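PDB 6C72: particle-associated glycoside hydrolase from Acinetobacter phage Fri1, which probably degrades the capsular polysaccharide of Acinetobacter baumannii as a trimeric tailspike depolymerase, clearing the way for virus entry into the host cell. Local coordinates for residues 490-495 with 574-579. Residues are numbered along the deposited sequence; the frame is centred on the assembly and turned at random.
Sequences IRNFNL and ANTFIV. With ZN (zinc ion), chain L.
Different first torsions bring two amides together: in N494 CG stands anti to the backbone N (chi1 -179°), whereas in N575 CG lies between the backbone N and the carbonyl carbon (chi1 57°). N575 ND2 then donates to N494 OD1 at 2.7 Å, the acceptor close to the amide plane of N575 but the donor well above the carbonyl plane of N494, consistent with steeply inclined amide planes. The other branch of N575, OD1, binds the zinc ion at 2.1 Å, so this second-shell bond helps fix the rotation of a metal ligand. Water 1 lies 2.7 Å from T576 OG1 and donates weakly to N494 OD1.

Strand pairing is antiparallel (157° between N-to-C directions of the short segments). R491 with V579 and F493 with F577 form the hydrogen-bonded pairs, each with two backbone bonds, and L495 N to N575 O (2.8 Å) continues the pairing past T576. On the face of F493 and V579, V579 CG2 meets F493 CD2 obliquely at 3.4 Å; L495 CD1 comes to 3.7 Å from F577 CD1, with V556 covering both L495 and F577. On the other face N492 ND2 donates to D483 O of the second subunit. D519 OD1 and water 2 bind the same zinc ion; T521 and S573 also belong to this site, where strand 485-494 ends and strand 576-585 begins in the C-terminal antiparallel beta-sheet domain.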
loop_
_atom_site.group_PDB
_atom_site.type_symbol
_atom_site.label_atom_id
_atom_site.label_comp_id
_atom_site.label_asym_id
_atom_site.label_seq_id
_atom_site.Cartn_x
_atom_site.Cartn_y
_atom_site.Cartn_z
ATOM N N ILE A 490 -8.554 5.085 -45.998
ATOM C CA ILE A 490 -9.886 5.071 -46.592
ATOM C C ILE A 490 -10.608 6.368 -46.242
ATOM O O ILE A 490 -10.518 6.872 -45.113
ATOM C CB ILE A 490 -10.657 3.816 -46.131
ATOM C CG1 ILE A 490 -11.871 3.546 -47.021
ATOM C CG2 ILE A 490 -11.026 3.907 -44.646
ATOM C CD1 ILE A 490 -12.525 2.170 -46.758
ATOM N N ARG A 491 -11.325 6.914 -47.222
ATOM C CA ARG A 491 -12.006 8.192 -47.052
ATOM C C ARG A 491 -13.386 8.101 -47.678
ATOM O O ARG A 491 -13.616 7.308 -48.593
ATOM C CB ARG A 491 -11.225 9.351 -47.696
ATOM C CG ARG A 491 -9.891 9.630 -47.053
ATOM C CD ARG A 491 -10.095 10.162 -45.644
ATOM N NE ARG A 491 -8.843 10.481 -44.957
ATOM C CZ ARG A 491 -8.124 9.586 -44.275
ATOM N NH1 ARG A 491 -8.538 8.326 -44.196
ATOM N NH2 ARG A 491 -6.999 9.953 -43.665
ATOM N N ASN A 492 -14.293 8.930 -47.174
ATOM C CA ASN A 492 -15.627 9.101 -47.727
ATOM C C ASN A 492 -15.605 10.321 -48.636
ATOM O O ASN A 492 -15.061 11.365 -48.261
ATOM C CB ASN A 492 -16.640 9.266 -46.589
ATOM C CG ASN A 492 -18.066 9.517 -47.074
ATOM O OD1 ASN A 492 -18.316 10.429 -47.870
ATOM N ND2 ASN A 492 -19.013 8.737 -46.568
ATOM N N PHE A 493 -16.182 10.191 -49.831
ATOM C CA PHE A 493 -16.229 11.303 -50.777
ATOM C C PHE A 493 -17.651 11.530 -51.244
ATOM O O PHE A 493 -18.329 10.597 -51.683
ATOM C CB PHE A 493 -15.327 11.081 -51.985
ATOM C CG PHE A 493 -13.900 11.326 -51.691
ATOM C CD1 PHE A 493 -13.408 12.611 -51.644
ATOM C CD2 PHE A 493 -13.055 10.269 -51.409
ATOM C CE1 PHE A 493 -12.088 12.837 -51.328
ATOM C CE2 PHE A 493 -11.737 10.484 -51.101
ATOM C CZ PHE A 493 -11.245 11.753 -51.053
ATOM N N ASN A 494 -18.073 12.780 -51.181
ATOM C CA ASN A 494 -19.354 13.218 -51.706
ATOM C C ASN A 494 -19.061 13.837 -53.070
ATOM O O ASN A 494 -18.546 14.954 -53.148
ATOM C CB ASN A 494 -19.981 14.233 -50.760
ATOM C CG ASN A 494 -21.330 14.703 -51.230
ATOM O OD1 ASN A 494 -21.991 14.040 -52.023
ATOM N ND2 ASN A 494 -21.719 15.890 -50.796
ATOM N N LEU A 495 -19.355 13.100 -54.145
ATOM C CA LEU A 495 -19.038 13.548 -55.496
ATOM C C LEU A 495 -20.226 14.254 -56.141
ATOM O O LEU A 495 -21.365 13.779 -56.077
ATOM C CB LEU A 495 -18.612 12.374 -56.381
ATOM C CG LEU A 495 -17.361 11.591 -55.961
ATOM C CD1 LEU A 495 -16.979 10.566 -57.009
ATOM C CD2 LEU A 495 -16.185 12.541 -55.703
ATOM N N ALA A 574 -26.537 9.991 -57.115
ATOM C CA ALA A 574 -25.535 8.957 -56.906
ATOM C C ALA A 574 -24.214 9.648 -56.577
ATOM O O ALA A 574 -23.342 9.845 -57.429
ATOM C CB ALA A 574 -25.441 8.060 -58.132
ATOM N N ASN A 575 -24.060 9.991 -55.296
ATOM C CA ASN A 575 -22.991 10.880 -54.865
ATOM C C ASN A 575 -22.050 10.312 -53.812
ATOM O O ASN A 575 -20.955 10.861 -53.643
ATOM C CB ASN A 575 -23.577 12.188 -54.313
ATOM C CG ASN A 575 -24.537 11.941 -53.192
ATOM O OD1 ASN A 575 -25.379 11.049 -53.283
ATOM N ND2 ASN A 575 -24.369 12.663 -52.090
ATOM N N THR A 576 -22.446 9.291 -53.058
ATOM C CA THR A 576 -21.632 8.820 -51.943
ATOM C C THR A 576 -20.730 7.675 -52.384
ATOM O O THR A 576 -21.214 6.586 -52.708
ATOM C CB THR A 576 -22.502 8.387 -50.768
ATOM O OG1 THR A 576 -23.369 9.465 -50.396
ATOM C CG2 THR A 576 -21.628 8.020 -49.599
ATOM N N PHE A 577 -19.423 7.898 -52.330
ATOM C CA PHE A 577 -18.453 6.892 -52.724
ATOM C C PHE A 577 -17.423 6.700 -51.622
ATOM O O PHE A 577 -17.071 7.647 -50.918
ATOM C CB PHE A 577 -17.769 7.291 -54.039
ATOM C CG PHE A 577 -18.693 7.279 -55.232
ATOM C CD1 PHE A 577 -19.502 8.383 -55.517
ATOM C CD2 PHE A 577 -18.755 6.168 -56.067
ATOM C CE1 PHE A 577 -20.356 8.371 -56.610
ATOM C CE2 PHE A 577 -19.592 6.145 -57.165
ATOM C CZ PHE A 577 -20.392 7.253 -57.445
ATOM N N ILE A 578 -16.972 5.464 -51.449
ATOM C CA ILE A 578 -15.875 5.145 -50.545
ATOM C C ILE A 578 -14.624 4.928 -51.385
ATOM O O ILE A 578 -14.667 4.232 -52.412
ATOM C CB ILE A 578 -16.185 3.901 -49.701
ATOM C CG1 ILE A 578 -17.531 4.033 -48.952
ATOM C CG2 ILE A 578 -15.021 3.618 -48.768
ATOM C CD1 ILE A 578 -17.610 5.141 -47.876
ATOM N N VAL A 579 -13.505 5.508 -50.960
ATOM C CA VAL A 579 -12.247 5.410 -51.694
ATOM C C VAL A 579 -11.188 4.825 -50.761
ATOM O O VAL A 579 -10.866 5.415 -49.717
ATOM C CB VAL A 579 -11.811 6.775 -52.249
ATOM C CG1 VAL A 579 -10.501 6.663 -52.989
ATOM C CG2 VAL A 579 -12.900 7.346 -53.149
HETATM ZN ZN ZN L . -26.922 9.947 -52.337
HETATM O O HOH W 1 -22.216 11.902 -50.101
HETATM O O HOH W 2 -26.883 10.769 -50.179
#